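Local coordinates for Lmo2125 protein (Listeria monocytogenes serovar 1/2a, PDB 5TU0), which binds maltose and probably hands it to a membrane transporter for uptake, as a lipoprotein of the bacterial solute-binding protein 1 family, at residues E50-D55 with V277-S282; K212-N217 with D222-Q227; V23-G28 with Q301-D306; G175-D180 with P341-P346. The protein carries 2 engineered substitutions. All blocks are in the same frame, centred on the assembly; numbering follows the deposited sequence.

Contact 1 (E50-D55 with V277-S282); sequences EALPLD and VVSNYS. With TTN (tartronate), chain C.
The phenol oxygen of Y281 has two hydrogen-bond partners: a water lies 2.7 Å from Y281 OH and gives a hydrogen to P53 O, also at 2.7 Å from that water, while ND1 of H80 forms a second hydrogen bond to Y281 OH. The water ties the ring to the kinked part of helix 45-58, where P53 has no N-H to offer the preceding turn and A51 O receives both L54 N and D55 N. Van der Waals contact adds to this bridge. L52 CD1 touches Y281 CD2 at 4.2 Å and S279 OG at 3.9 Å, placed there with CG anti to the backbone N (chi1 -178°). The carbonyl L52 O meets Y281 CE2 at 4.0 Å, on an oblique line to the ring. S279 to S282 form a type I beta turn, closed by S282 N to S279 O; inside it Y281 N donates to S279 OG at 3.1 Å (146°), an ST turn that sets the same hydroxyl at the in-plane edge of the tyrosine ring. The turn follows strand 272-278, which runs antiparallel to strand 64-68 in the central sheet, so helix 45-58 packs against the turn that leads out of that strand. The turn ends at the tartronate site: S282 O lies 3.2 Å from O4 of the ligand, also hydrogen-bonded to K283 O and the backbone N of K285 and D286.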
loop_
_atom_site.group_PDB
_atom_site.type_symbol
_atom_site.label_atom_id
_atom_site.label_comp_id
_atom_site.label_asym_id
_atom_site.label_seq_id
_atom_site.Cartn_x
_atom_site.Cartn_y
_atom_site.Cartn_z
ATOM N N GLU A 50 -16.128 -9.687 -0.846
ATOM C CA GLU A 50 -16.938 -9.851 -2.075
ATOM C C GLU A 50 -18.262 -10.596 -1.764
ATOM O O GLU A 50 -19.241 -10.379 -2.430
ATOM C CB GLU A 50 -16.160 -10.490 -3.255
ATOM C CG GLU A 50 -16.056 -12.005 -3.289
ATOM C CD GLU A 50 -15.388 -12.563 -4.561
ATOM O OE1 GLU A 50 -14.710 -13.614 -4.465
ATOM O OE2 GLU A 50 -15.541 -11.973 -5.662
ATOM N N ALA A 51 -18.282 -11.456 -0.741
ATOM C CA ALA A 51 -19.495 -12.182 -0.385
ATOM C C ALA A 51 -20.395 -11.404 0.567
ATOM O O ALA A 51 -21.546 -11.796 0.777
ATOM C CB ALA A 51 -19.149 -13.528 0.244
ATOM N N LEU A 52 -19.889 -10.304 1.135
ATOM C CA LEU A 52 -20.662 -9.564 2.157
ATOM C C LEU A 52 -22.025 -9.064 1.684
ATOM O O LEU A 52 -22.989 -9.184 2.428
ATOM C CB LEU A 52 -19.816 -8.432 2.753
ATOM C CG LEU A 52 -20.363 -7.548 3.862
ATOM C CD1 LEU A 52 -20.749 -8.363 5.089
ATOM C CD2 LEU A 52 -19.301 -6.511 4.207
ATOM N N PRO A 53 -22.129 -8.544 0.437
ATOM C CA PRO A 53 -23.435 -8.061 -0.022
ATOM C C PRO A 53 -24.536 -9.131 -0.057
ATOM O O PRO A 53 -25.709 -8.785 0.001
ATOM C CB PRO A 53 -23.146 -7.542 -1.444
ATOM C CG PRO A 53 -21.691 -7.262 -1.456
ATOM C CD PRO A 53 -21.095 -8.328 -0.586
ATOM N N LEU A 54 -24.148 -10.404 -0.165
ATOM C CA LEU A 54 -25.100 -11.531 -0.171
ATOM C C LEU A 54 -25.200 -12.193 1.216
ATOM O O LEU A 54 -26.298 -12.555 1.655
ATOM C CB LEU A 54 -24.705 -12.560 -1.234
ATOM C CG LEU A 54 -24.693 -12.058 -2.693
ATOM C CD1 LEU A 54 -24.083 -13.084 -3.630
ATOM C CD2 LEU A 54 -26.077 -11.677 -3.186
ATOM N N ASP A 55 -24.075 -12.349 1.915
ATOM C CA ASP A 55 -24.109 -12.950 3.273
ATOM C C ASP A 55 -24.831 -12.056 4.292
ATOM O O ASP A 55 -25.500 -12.552 5.220
ATOM C CB ASP A 55 -22.695 -13.192 3.786
ATOM C CG ASP A 55 -21.943 -14.222 2.990
ATOM O OD1 ASP A 55 -22.560 -15.005 2.248
ATOM O OD2 ASP A 55 -20.718 -14.265 3.127
ATOM N N VAL A 277 -13.101 -3.675 10.289
ATOM C CA VAL A 277 -14.399 -3.139 9.912
ATOM C C VAL A 277 -15.514 -3.964 10.522
ATOM O O VAL A 277 -15.290 -5.118 10.897
ATOM C CB VAL A 277 -14.555 -3.071 8.383
ATOM C CG1 VAL A 277 -13.425 -2.232 7.788
ATOM C CG2 VAL A 277 -14.569 -4.457 7.733
ATOM N N VAL A 278 -16.700 -3.357 10.632
ATOM C CA VAL A 278 -17.892 -3.998 11.220
ATOM C C VAL A 278 -18.973 -4.127 10.165
ATOM O O VAL A 278 -19.296 -3.160 9.475
ATOM C CB VAL A 278 -18.452 -3.168 12.388
ATOM C CG1 VAL A 278 -19.730 -3.793 12.949
ATOM C CG2 VAL A 278 -17.401 -3.004 13.468
ATOM N N SER A 279 -19.527 -5.325 10.028
ATOM C CA SER A 279 -20.626 -5.559 9.106
ATOM C C SER A 279 -21.823 -4.672 9.467
ATOM O O SER A 279 -22.214 -4.604 10.629
ATOM C CB SER A 279 -21.052 -7.025 9.180
ATOM O OG SER A 279 -22.244 -7.259 8.461
ATOM N N ASN A 280 -22.400 -3.989 8.473
ATOM C CA ASN A 280 -23.573 -3.140 8.728
ATOM C C ASN A 280 -24.807 -4.007 9.003
ATOM O O ASN A 280 -25.818 -3.494 9.471
ATOM C CB ASN A 280 -23.845 -2.210 7.545
ATOM C CG ASN A 280 -24.652 -0.971 7.928
ATOM O OD1 ASN A 280 -24.708 -0.566 9.096
ATOM N ND2 ASN A 280 -25.234 -0.331 6.927
ATOM N N TYR A 281 -24.705 -5.312 8.729
ATOM C CA TYR A 281 -25.792 -6.270 8.947
ATOM C C TYR A 281 -25.676 -6.954 10.301
ATOM O O TYR A 281 -26.541 -7.745 10.672
ATOM C CB TYR A 281 -25.765 -7.340 7.842
ATOM C CG TYR A 281 -25.672 -6.765 6.428
ATOM C CD1 TYR A 281 -26.811 -6.430 5.714
ATOM C CD2 TYR A 281 -24.432 -6.578 5.815
ATOM C CE1 TYR A 281 -26.733 -5.906 4.434
ATOM C CE2 TYR A 281 -24.336 -6.059 4.528
ATOM C CZ TYR A 281 -25.492 -5.714 3.848
ATOM O OH TYR A 281 -25.399 -5.204 2.592
ATOM N N SER A 282 -24.614 -6.650 11.044
ATOM C CA SER A 282 -24.386 -7.281 12.327
ATOM C C SER A 282 -25.472 -6.949 13.337
ATOM O O SER A 282 -26.007 -5.835 13.375
ATOM C CB SER A 282 -23.028 -6.886 12.894
ATOM O OG SER A 282 -22.829 -7.462 14.179
HETATM C C1 TTN C . -26.279 -4.254 19.018
HETATM C C2 TTN C . -27.581 -4.403 18.269
HETATM C C3 TTN C . -27.400 -4.275 16.781
HETATM O O1 TTN C . -25.677 -3.163 18.938
HETATM O O2 TTN C . -25.833 -5.215 19.689
HETATM O O3 TTN C . -28.189 -5.676 18.541
HETATM O O4 TTN C . -26.276 -4.498 16.283
HETATM O O5 TTN C . -28.393 -3.959 16.089
HETATM O O HOH W 1 -26.565 -6.261 0.392
#

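Contact 2 (K212-N217 with D222-Q227); sequences KGMQDN and DFIQDQ
M214 and F223 form a Met-aromatic contact, with M214 SD 4.8 Å from the centroid of the F223 ring. The line from sulfur to centroid runs 67° from the ring normal, an oblique approach in which the sulfur comes nearest to one ortho carbon, F223 CD2, at 3.7 Å. M214 curls to do this: its three side-chain torsions all lie near -70°, bending the chain so that sulfur and methyl both meet helix 217-229. The aliphatic part of the contact is with I224, whose side chain M214 crosses at about a right angle. Here M214 SD sits 3.5 Å from I224 CG1, and the terminal methyl M214 CE lies 3.6 Å from I224 CD1. The sulfur thus rests against two successive side chains, aromatic and branched, of one helix. From within that helix Q227 CG rests 3.9 Å above one face of the F223 ring, toward its rim. Within the first segment, polar bonds hold the short 3-10 segment 212-215: Q215 N donates to K212 O, and K212 NZ reaches Q215 OE1 at 3.0 Å, from above the carbonyl plane. Further out, M214 and Q227 both touch L157 of strand 156-157, while Q215 packs on F206 and Q207, so the 3-10 segment bridges helix 193-208 and helix 217-229 beside that strand.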
loop_
_atom_site.group_PDB
_atom_site.type_symbol
_atom_site.label_atom_id
_atom_site.label_comp_id
_atom_site.label_asym_id
_atom_site.label_seq_id
_atom_site.Cartn_x
_atom_site.Cartn_y
_atom_site.Cartn_z
ATOM N N LYS A 212 15.307 -3.840 -22.024
ATOM C CA LYS A 212 14.024 -3.699 -22.719
ATOM C C LYS A 212 12.875 -4.331 -21.972
ATOM O O LYS A 212 11.766 -3.791 -21.961
ATOM C CB LYS A 212 14.103 -4.306 -24.122
ATOM C CG LYS A 212 12.913 -4.002 -25.013
ATOM C CD LYS A 212 12.753 -2.505 -25.173
ATOM C CE LYS A 212 11.811 -2.150 -26.293
ATOM N NZ LYS A 212 11.698 -0.672 -26.411
ATOM N N GLY A 213 13.141 -5.455 -21.324
ATOM C CA GLY A 213 12.117 -6.142 -20.537
ATOM C C GLY A 213 11.427 -5.293 -19.475
ATOM O O GLY A 213 10.314 -5.607 -19.076
ATOM N N MET A 214 12.070 -4.213 -19.019
ATOM C CA MET A 214 11.451 -3.353 -17.994
ATOM C C MET A 214 10.196 -2.597 -18.497
ATOM O O MET A 214 9.366 -2.130 -17.682
ATOM C CB MET A 214 12.482 -2.368 -17.408
ATOM C CG MET A 214 13.536 -3.030 -16.546
ATOM S SD MET A 214 12.868 -3.747 -15.033
ATOM C CE MET A 214 12.479 -2.252 -14.146
ATOM N N GLN A 215 10.051 -2.495 -19.817
ATOM C CA GLN A 215 8.907 -1.812 -20.437
ATOM C C GLN A 215 7.661 -2.683 -20.628
ATOM O O GLN A 215 6.591 -2.143 -20.915
ATOM C CB GLN A 215 9.320 -1.237 -21.789
ATOM C CG GLN A 215 10.422 -0.198 -21.663
ATOM C CD GLN A 215 10.955 0.263 -22.999
ATOM O OE1 GLN A 215 10.223 0.335 -23.984
ATOM N NE2 GLN A 215 12.247 0.590 -23.038
ATOM N N ASP A 216 7.799 -4.007 -20.492
ATOM C CA ASP A 216 6.685 -4.954 -20.664
ATOM C C ASP A 216 6.019 -5.138 -19.311
ATOM O O ASP A 216 6.435 -5.969 -18.507
ATOM C CB ASP A 216 7.202 -6.287 -21.229
ATOM C CG ASP A 216 6.087 -7.245 -21.646
ATOM O OD1 ASP A 216 4.935 -6.829 -21.814
ATOM O OD2 ASP A 216 6.393 -8.435 -21.839
ATOM N N ASN A 217 4.973 -4.363 -19.065
ATOM C CA ASN A 217 4.310 -4.402 -17.765
ATOM C C ASN A 217 3.857 -5.800 -17.354
ATOM O O ASN A 217 3.954 -6.159 -16.191
ATOM C CB ASN A 217 3.112 -3.472 -17.719
ATOM C CG ASN A 217 2.508 -3.390 -16.330
ATOM O OD1 ASN A 217 1.425 -3.924 -16.085
ATOM N ND2 ASN A 217 3.229 -2.789 -15.404
ATOM N N ASP A 222 8.141 -10.209 -12.773
ATOM C CA ASP A 222 8.877 -11.483 -12.814
ATOM C C ASP A 222 10.358 -11.230 -13.089
ATOM O O ASP A 222 11.230 -11.831 -12.458
ATOM C CB ASP A 222 8.331 -12.445 -13.881
ATOM C CG ASP A 222 7.033 -13.154 -13.462
ATOM O OD1 ASP A 222 6.535 -12.973 -12.328
ATOM O OD2 ASP A 222 6.509 -13.921 -14.294
ATOM N N PHE A 223 10.626 -10.334 -14.031
ATOM C CA PHE A 223 11.987 -9.981 -14.397
ATOM C C PHE A 223 12.717 -9.376 -13.207
ATOM O O PHE A 223 13.815 -9.783 -12.863
ATOM C CB PHE A 223 11.962 -8.972 -15.554
ATOM C CG PHE A 223 13.317 -8.484 -15.964
ATOM C CD1 PHE A 223 14.079 -9.203 -16.870
ATOM C CD2 PHE A 223 13.825 -7.290 -15.457
ATOM C CE1 PHE A 223 15.336 -8.747 -17.251
ATOM C CE2 PHE A 223 15.086 -6.833 -15.834
ATOM C CZ PHE A 223 15.839 -7.567 -16.728
ATOM N N ILE A 224 12.095 -8.387 -12.588
ATOM C CA ILE A 224 12.685 -7.702 -11.452
ATOM C C ILE A 224 12.976 -8.647 -10.272
ATOM O O ILE A 224 14.054 -8.568 -9.696
ATOM C CB ILE A 224 11.805 -6.512 -11.017
ATOM C CG1 ILE A 224 11.798 -5.438 -12.110
ATOM C CG2 ILE A 224 12.305 -5.890 -9.715
ATOM C CD1 ILE A 224 10.708 -4.401 -11.914
ATOM N N GLN A 225 12.027 -9.520 -9.915
ATOM C CA GLN A 225 12.219 -10.446 -8.791
ATOM C C GLN A 225 13.313 -11.458 -9.093
ATOM O O GLN A 225 14.099 -11.828 -8.215
ATOM C CB GLN A 225 10.925 -11.193 -8.443
ATOM C CG GLN A 225 9.753 -10.286 -8.105
ATOM C CD GLN A 225 10.083 -9.237 -7.079
ATOM O OE1 GLN A 225 9.765 -8.052 -7.257
ATOM N NE2 GLN A 225 10.744 -9.643 -6.015
ATOM N N ASP A 226 13.340 -11.913 -10.341
ATOM C CA ASP A 226 14.327 -12.870 -10.792
ATOM C C ASP A 226 15.737 -12.259 -10.659
ATOM O O ASP A 226 16.653 -12.929 -10.172
ATOM C CB ASP A 226 14.030 -13.295 -12.240
ATOM C CG ASP A 226 14.951 -14.399 -12.735
ATOM O OD1 ASP A 226 14.915 -15.514 -12.160
ATOM O OD2 ASP A 226 15.674 -14.164 -13.731
ATOM N N GLN A 227 15.906 -10.998 -11.077
ATOM C CA GLN A 227 17.227 -10.329 -10.988
ATOM C C GLN A 227 17.682 -10.124 -9.537
ATOM O O GLN A 227 18.844 -10.383 -9.189
ATOM C CB GLN A 227 17.225 -8.983 -11.723
ATOM C CG GLN A 227 16.977 -9.090 -13.226
ATOM C CD GLN A 227 18.106 -9.781 -13.976
ATOM O OE1 GLN A 227 17.878 -10.759 -14.700
ATOM N NE2 GLN A 227 19.318 -9.285 -13.810
#

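Contact 3 (V23-G28 with Q301-D306); sequences VNKIKG and QETLYD
K25, I26 and T303 meet through aliphatic carbon alone, without any ring, amide or carboxylate: no flat group presents a face or an edge to this contact. Its centre is the methyl of T303, which stands 4.0 Å from I26 CG2 and 4.1 Å from K25 CD. The threonine is turned so that CG2 lies anti to its own backbone N (chi1 -60° for the hydroxyl), aiming the methyl across the gap while OG1 swings back along helix 298-308 and hydrogen-bonds to K299 O. One side chain thereby serves both needs: its methyl faces the other helix while its hydroxyl bonds back to its own. The side chains of I26 and T303 run antiparallel past one another, methyl against methyl. K25 runs out nearly straight through its first three torsions and passes T303 with its methylene chain, then bends at the last (chi4 75°), so the contact uses its carbon shaft, on an exposed flank. With just 92 Å² buried in all, this is a light touch between segments whose nearest CA atoms, those of I26 and T303, are 8.1 Å apart. A polar tie lies close by, where I26 O bonds to the hydroxyl of Y294. V23 packs on V40, and strand 10-15, helix 17-34 and parallel strand 37-42 form a beta-alpha-beta unit, as in the lobes of periplasmic-binding-protein folds, with helix 298-308 set alongside.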
loop_
_atom_site.group_PDB
_atom_site.type_symbol
_atom_site.label_atom_id
_atom_site.label_comp_id
_atom_site.label_asym_id
_atom_site.label_seq_id
_atom_site.Cartn_x
_atom_site.Cartn_y
_atom_site.Cartn_z
ATOM N N VAL A 23 -5.463 -13.787 16.292
ATOM C CA VAL A 23 -6.791 -13.561 16.852
ATOM C C VAL A 23 -7.061 -14.575 17.992
ATOM O O VAL A 23 -7.589 -14.192 19.052
ATOM C CB VAL A 23 -7.892 -13.562 15.767
ATOM C CG1 VAL A 23 -9.285 -13.525 16.386
ATOM C CG2 VAL A 23 -7.707 -12.363 14.846
ATOM N N ASN A 24 -6.677 -15.831 17.791
ATOM C CA ASN A 24 -6.859 -16.858 18.837
ATOM C C ASN A 24 -6.075 -16.546 20.105
ATOM O O ASN A 24 -6.588 -16.751 21.214
ATOM C CB ASN A 24 -6.563 -18.271 18.327
ATOM C CG ASN A 24 -7.724 -18.861 17.550
ATOM O OD1 ASN A 24 -8.884 -18.558 17.821
ATOM N ND2 ASN A 24 -7.419 -19.715 16.592
ATOM N N LYS A 25 -4.863 -16.023 19.949
ATOM C CA LYS A 25 -4.058 -15.627 21.090
ATOM C C LYS A 25 -4.719 -14.501 21.899
ATOM O O LYS A 25 -4.795 -14.586 23.117
ATOM C CB LYS A 25 -2.664 -15.166 20.666
ATOM C CG LYS A 25 -1.723 -14.900 21.837
ATOM C CD LYS A 25 -0.299 -14.612 21.373
ATOM C CE LYS A 25 0.747 -14.935 22.428
ATOM N NZ LYS A 25 0.952 -16.399 22.559
ATOM N N ILE A 26 -5.205 -13.459 21.228
ATOM C CA ILE A 26 -5.752 -12.308 21.954
ATOM C C ILE A 26 -7.228 -12.364 22.338
ATOM O O ILE A 26 -7.651 -11.582 23.185
ATOM C CB ILE A 26 -5.527 -10.984 21.184
ATOM C CG1 ILE A 26 -6.406 -10.901 19.923
ATOM C CG2 ILE A 26 -4.047 -10.836 20.853
ATOM C CD1 ILE A 26 -6.400 -9.539 19.237
ATOM N N LYS A 27 -8.019 -13.267 21.760
ATOM C CA LYS A 27 -9.467 -13.227 22.030
ATOM C C LYS A 27 -9.848 -13.490 23.495
ATOM O O LYS A 27 -10.835 -12.949 23.986
ATOM C CB LYS A 27 -10.230 -14.189 21.132
ATOM C CG LYS A 27 -10.050 -15.652 21.472
ATOM C CD LYS A 27 -10.797 -16.509 20.484
ATOM C CE LYS A 27 -10.822 -17.952 20.938
ATOM N NZ LYS A 27 -11.354 -18.824 19.860
ATOM N N GLY A 28 -9.061 -14.309 24.182
ATOM C CA GLY A 28 -9.364 -14.688 25.562
ATOM C C GLY A 28 -9.625 -13.539 26.520
ATOM O O GLY A 28 -10.627 -13.539 27.242
ATOM N N GLN A 301 -1.924 -4.311 19.511
ATOM C CA GLN A 301 -1.156 -3.903 18.330
ATOM C C GLN A 301 0.308 -4.369 18.452
ATOM O O GLN A 301 0.922 -4.772 17.464
ATOM C CB GLN A 301 -1.292 -2.406 18.112
ATOM C CG GLN A 301 -2.633 -2.054 17.496
ATOM C CD GLN A 301 -2.538 -1.905 15.988
ATOM O OE1 GLN A 301 -2.116 -0.862 15.517
ATOM N NE2 GLN A 301 -2.942 -2.933 15.230
ATOM N N GLU A 302 0.849 -4.359 19.669
ATOM C CA GLU A 302 2.209 -4.877 19.891
ATOM C C GLU A 302 2.228 -6.389 19.678
ATOM O O GLU A 302 3.151 -6.916 19.052
ATOM C CB GLU A 302 2.759 -4.487 21.269
ATOM C CG GLU A 302 3.034 -2.997 21.342
ATOM C CD GLU A 302 3.538 -2.501 22.680
ATOM O OE1 GLU A 302 3.646 -3.294 23.655
ATOM O OE2 GLU A 302 3.821 -1.286 22.733
ATOM N N THR A 303 1.200 -7.087 20.159
ATOM C CA THR A 303 1.125 -8.541 19.928
ATOM C C THR A 303 1.012 -8.829 18.412
ATOM O O THR A 303 1.627 -9.771 17.906
ATOM C CB THR A 303 -0.052 -9.184 20.673
ATOM O OG1 THR A 303 0.105 -8.950 22.079
ATOM C CG2 THR A 303 -0.118 -10.679 20.408
ATOM N N LEU A 304 0.243 -8.012 17.699
ATOM C CA LEU A 304 0.124 -8.190 16.238
ATOM C C LEU A 304 1.506 -8.162 15.596
ATOM O O LEU A 304 1.849 -9.046 14.807
ATOM C CB LEU A 304 -0.755 -7.105 15.604
ATOM C CG LEU A 304 -0.871 -7.150 14.070
ATOM C CD1 LEU A 304 -1.597 -8.401 13.607
ATOM C CD2 LEU A 304 -1.567 -5.896 13.566
ATOM N N TYR A 305 2.300 -7.152 15.937
ATOM C CA TYR A 305 3.646 -7.032 15.379
ATOM C C TYR A 305 4.526 -8.209 15.788
ATOM O O TYR A 305 5.304 -8.734 14.987
ATOM C CB TYR A 305 4.318 -5.723 15.802
ATOM C CG TYR A 305 5.725 -5.613 15.256
ATOM C CD1 TYR A 305 5.942 -5.289 13.919
ATOM C CD2 TYR A 305 6.835 -5.867 16.060
ATOM C CE1 TYR A 305 7.220 -5.215 13.397
ATOM C CE2 TYR A 305 8.120 -5.790 15.542
ATOM C CZ TYR A 305 8.297 -5.453 14.203
ATOM O OH TYR A 305 9.554 -5.365 13.669
ATOM N N ASP A 306 4.408 -8.606 17.050
ATOM C CA ASP A 306 5.179 -9.725 17.544
ATOM C C ASP A 306 4.895 -11.015 16.766
ATOM O O ASP A 306 5.813 -11.766 16.476
ATOM C CB ASP A 306 4.891 -9.957 19.041
ATOM C CG ASP A 306 5.508 -8.894 19.953
ATOM O OD1 ASP A 306 6.419 -8.157 19.535
ATOM O OD2 ASP A 306 5.101 -8.820 21.132
#

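Contact 4 (G175-D180 with P341-P346); sequences GYVFGD and PMPNIP
F178 and P343 make the closest approach: P343 CB lies 3.7 Å from F178 CD2, at the edge of the ring and near its plane. I345 reaches the same corner of the phenyl group, with CD1 3.8 Å from F178 CD2 and 4.0 Å from F178 CE2, but on a slanting line. One ortho carbon thus meets both a proline ring and an isoleucine methyl. V177 extends the patch, its CB 4.0 Å from P343 CG, and the pyrrolidine ring consequently spans two successive side chains. In the next shell V177 CG1 lies 3.8 Å above one face of the F178 ring, over its centre. That placement follows from the corner the chain turns at V177, which lets consecutive side chains both point toward 341-346. I345 has CG1 between its backbone N and carbonyl carbon (chi1 63°), and this rotation brings the end of the side chain to the phenylalanine. Backbone hydrogen bonds of V177 with G189 and of G179 with D187 anchor the first segment, and N344 ND2 bonds to T101 O on the other side. V351 of helix 348-363 touches both V177 and F178, while V177 also packs on F163 and Y167 of helix 163-172. M342 leans on Y164, a residue of the sugar pocket, and the P343 side chain lies about 11 Å from a glucose unit of the bound maltose. The arrangement is a buried apolar packing of a proline-rich loop against a chain corner, at second-shell distance from the maltose site of this solute-binding fold.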
loop_
_atom_site.group_PDB
_atom_site.type_symbol
_atom_site.label_atom_id
_atom_site.label_comp_id
_atom_site.label_asym_id
_atom_site.label_seq_id
_atom_site.Cartn_x
_atom_site.Cartn_y
_atom_site.Cartn_z
ATOM N N GLY A 175 3.092 16.001 -8.401
ATOM C CA GLY A 175 1.915 15.430 -9.021
ATOM C C GLY A 175 0.945 14.920 -7.960
ATOM O O GLY A 175 1.312 14.745 -6.803
ATOM N N TYR A 176 -0.291 14.706 -8.354
ATOM C CA TYR A 176 -1.306 14.143 -7.459
ATOM C C TYR A 176 -2.392 13.510 -8.314
ATOM O O TYR A 176 -2.540 13.849 -9.487
ATOM C CB TYR A 176 -1.884 15.213 -6.502
ATOM C CG TYR A 176 -2.531 16.400 -7.203
ATOM C CD1 TYR A 176 -3.877 16.387 -7.535
ATOM C CD2 TYR A 176 -1.782 17.532 -7.547
ATOM C CE1 TYR A 176 -4.470 17.457 -8.169
ATOM C CE2 TYR A 176 -2.360 18.602 -8.197
ATOM C CZ TYR A 176 -3.711 18.563 -8.501
ATOM O OH TYR A 176 -4.309 19.605 -9.147
ATOM N N VAL A 177 -3.157 12.590 -7.733
ATOM C CA VAL A 177 -4.256 11.964 -8.460
ATOM C C VAL A 177 -5.465 12.917 -8.522
ATOM O O VAL A 177 -5.813 13.393 -9.602
ATOM C CB VAL A 177 -4.673 10.628 -7.822
ATOM C CG1 VAL A 177 -5.848 10.041 -8.596
ATOM C CG2 VAL A 177 -3.490 9.662 -7.782
ATOM N N PHE A 178 -6.095 13.159 -7.367
ATOM C CA PHE A 178 -7.234 14.076 -7.250
ATOM C C PHE A 178 -6.941 15.208 -6.252
ATOM O O PHE A 178 -6.356 14.987 -5.200
ATOM C CB PHE A 178 -8.511 13.346 -6.797
ATOM C CG PHE A 178 -8.979 12.258 -7.724
ATOM C CD1 PHE A 178 -9.103 12.477 -9.095
ATOM C CD2 PHE A 178 -9.380 11.027 -7.214
ATOM C CE1 PHE A 178 -9.580 11.481 -9.934
ATOM C CE2 PHE A 178 -9.842 10.025 -8.057
ATOM C CZ PHE A 178 -9.941 10.251 -9.410
ATOM N N GLY A 179 -7.361 16.423 -6.589
ATOM C CA GLY A 179 -7.180 17.592 -5.712
ATOM C C GLY A 179 -8.026 17.511 -4.432
ATOM O O GLY A 179 -8.763 16.544 -4.230
ATOM N N ASP A 180 -7.909 18.531 -3.586
ATOM C CA ASP A 180 -8.572 18.576 -2.278
ATOM C C ASP A 180 -8.269 17.289 -1.490
ATOM O O ASP A 180 -9.179 16.589 -1.034
ATOM C CB ASP A 180 -10.088 18.813 -2.409
ATOM C CG ASP A 180 -10.427 20.143 -3.086
ATOM O OD1 ASP A 180 -9.518 20.990 -3.265
ATOM O OD2 ASP A 180 -11.612 20.347 -3.438
ATOM N N PRO A 341 -2.463 8.773 1.457
ATOM C CA PRO A 341 -3.501 7.795 1.165
ATOM C C PRO A 341 -3.937 7.825 -0.298
ATOM O O PRO A 341 -4.014 8.902 -0.899
ATOM C CB PRO A 341 -4.686 8.252 2.047
ATOM C CG PRO A 341 -4.095 9.077 3.106
ATOM C CD PRO A 341 -2.853 9.688 2.554
ATOM N N MET A 342 -4.188 6.656 -0.855
ATOM C CA MET A 342 -4.726 6.538 -2.180
ATOM C C MET A 342 -6.166 7.042 -2.058
ATOM O O MET A 342 -6.826 6.729 -1.072
ATOM C CB MET A 342 -4.747 5.072 -2.603
ATOM C CG MET A 342 -5.330 4.811 -3.984
ATOM S SD MET A 342 -5.528 3.062 -4.384
ATOM C CE MET A 342 -3.837 2.478 -4.234
ATOM N N PRO A 343 -6.661 7.816 -3.047
ATOM C CA PRO A 343 -8.076 8.231 -2.961
ATOM C C PRO A 343 -8.988 7.020 -2.821
ATOM O O PRO A 343 -8.749 5.993 -3.481
ATOM C CB PRO A 343 -8.315 8.934 -4.309
ATOM C CG PRO A 343 -6.962 9.424 -4.724
ATOM C CD PRO A 343 -6.000 8.381 -4.242
ATOM N N ASN A 344 -9.998 7.121 -1.950
ATOM C CA ASN A 344 -10.939 6.016 -1.718
ATOM C C ASN A 344 -12.324 6.288 -2.311
ATOM O O ASN A 344 -13.258 5.516 -2.102
ATOM C CB ASN A 344 -11.005 5.676 -0.221
ATOM C CG ASN A 344 -11.565 6.805 0.623
ATOM O OD1 ASN A 344 -12.004 7.845 0.114
ATOM N ND2 ASN A 344 -11.527 6.618 1.922
ATOM N N ILE A 345 -12.444 7.377 -3.070
ATOM C CA ILE A 345 -13.683 7.710 -3.743
ATOM C C ILE A 345 -13.844 6.802 -4.973
ATOM O O ILE A 345 -12.838 6.317 -5.535
ATOM C CB ILE A 345 -13.764 9.213 -4.112
ATOM C CG1 ILE A 345 -12.671 9.628 -5.099
ATOM C CG2 ILE A 345 -13.702 10.062 -2.841
ATOM C CD1 ILE A 345 -12.845 11.042 -5.624
ATOM N N PRO A 346 -15.090 6.573 -5.408
ATOM C CA PRO A 346 -15.364 5.666 -6.535
ATOM C C PRO A 346 -14.600 5.947 -7.817
ATOM O O PRO A 346 -14.166 5.003 -8.501
ATOM C CB PRO A 346 -16.869 5.868 -6.780
ATOM C CG PRO A 346 -17.398 6.268 -5.461
ATOM C CD PRO A 346 -16.344 7.175 -4.903
#

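Overall arrangement
The four contacts are spread over a two-lobed solute-binding protein and none touches another. Contacts 1 and 3, centres 24 Å apart, belong to the same lobe, built around strands 10-15, 37-42 and 64-68; contact 2 lies in the other, 39 Å from contact 1 and 38 Å from contact 3 between centres. Contact 4 is the most central, 14 Å from the middle of the chain, and its segments alternate in sequence with those of contacts 1 and 3. Contacts 2 and 4 each come within about 11 Å of a glucose unit of the bound maltose, through the side chains of I224 and P343. Contact 1 instead borders the separate tartronate site.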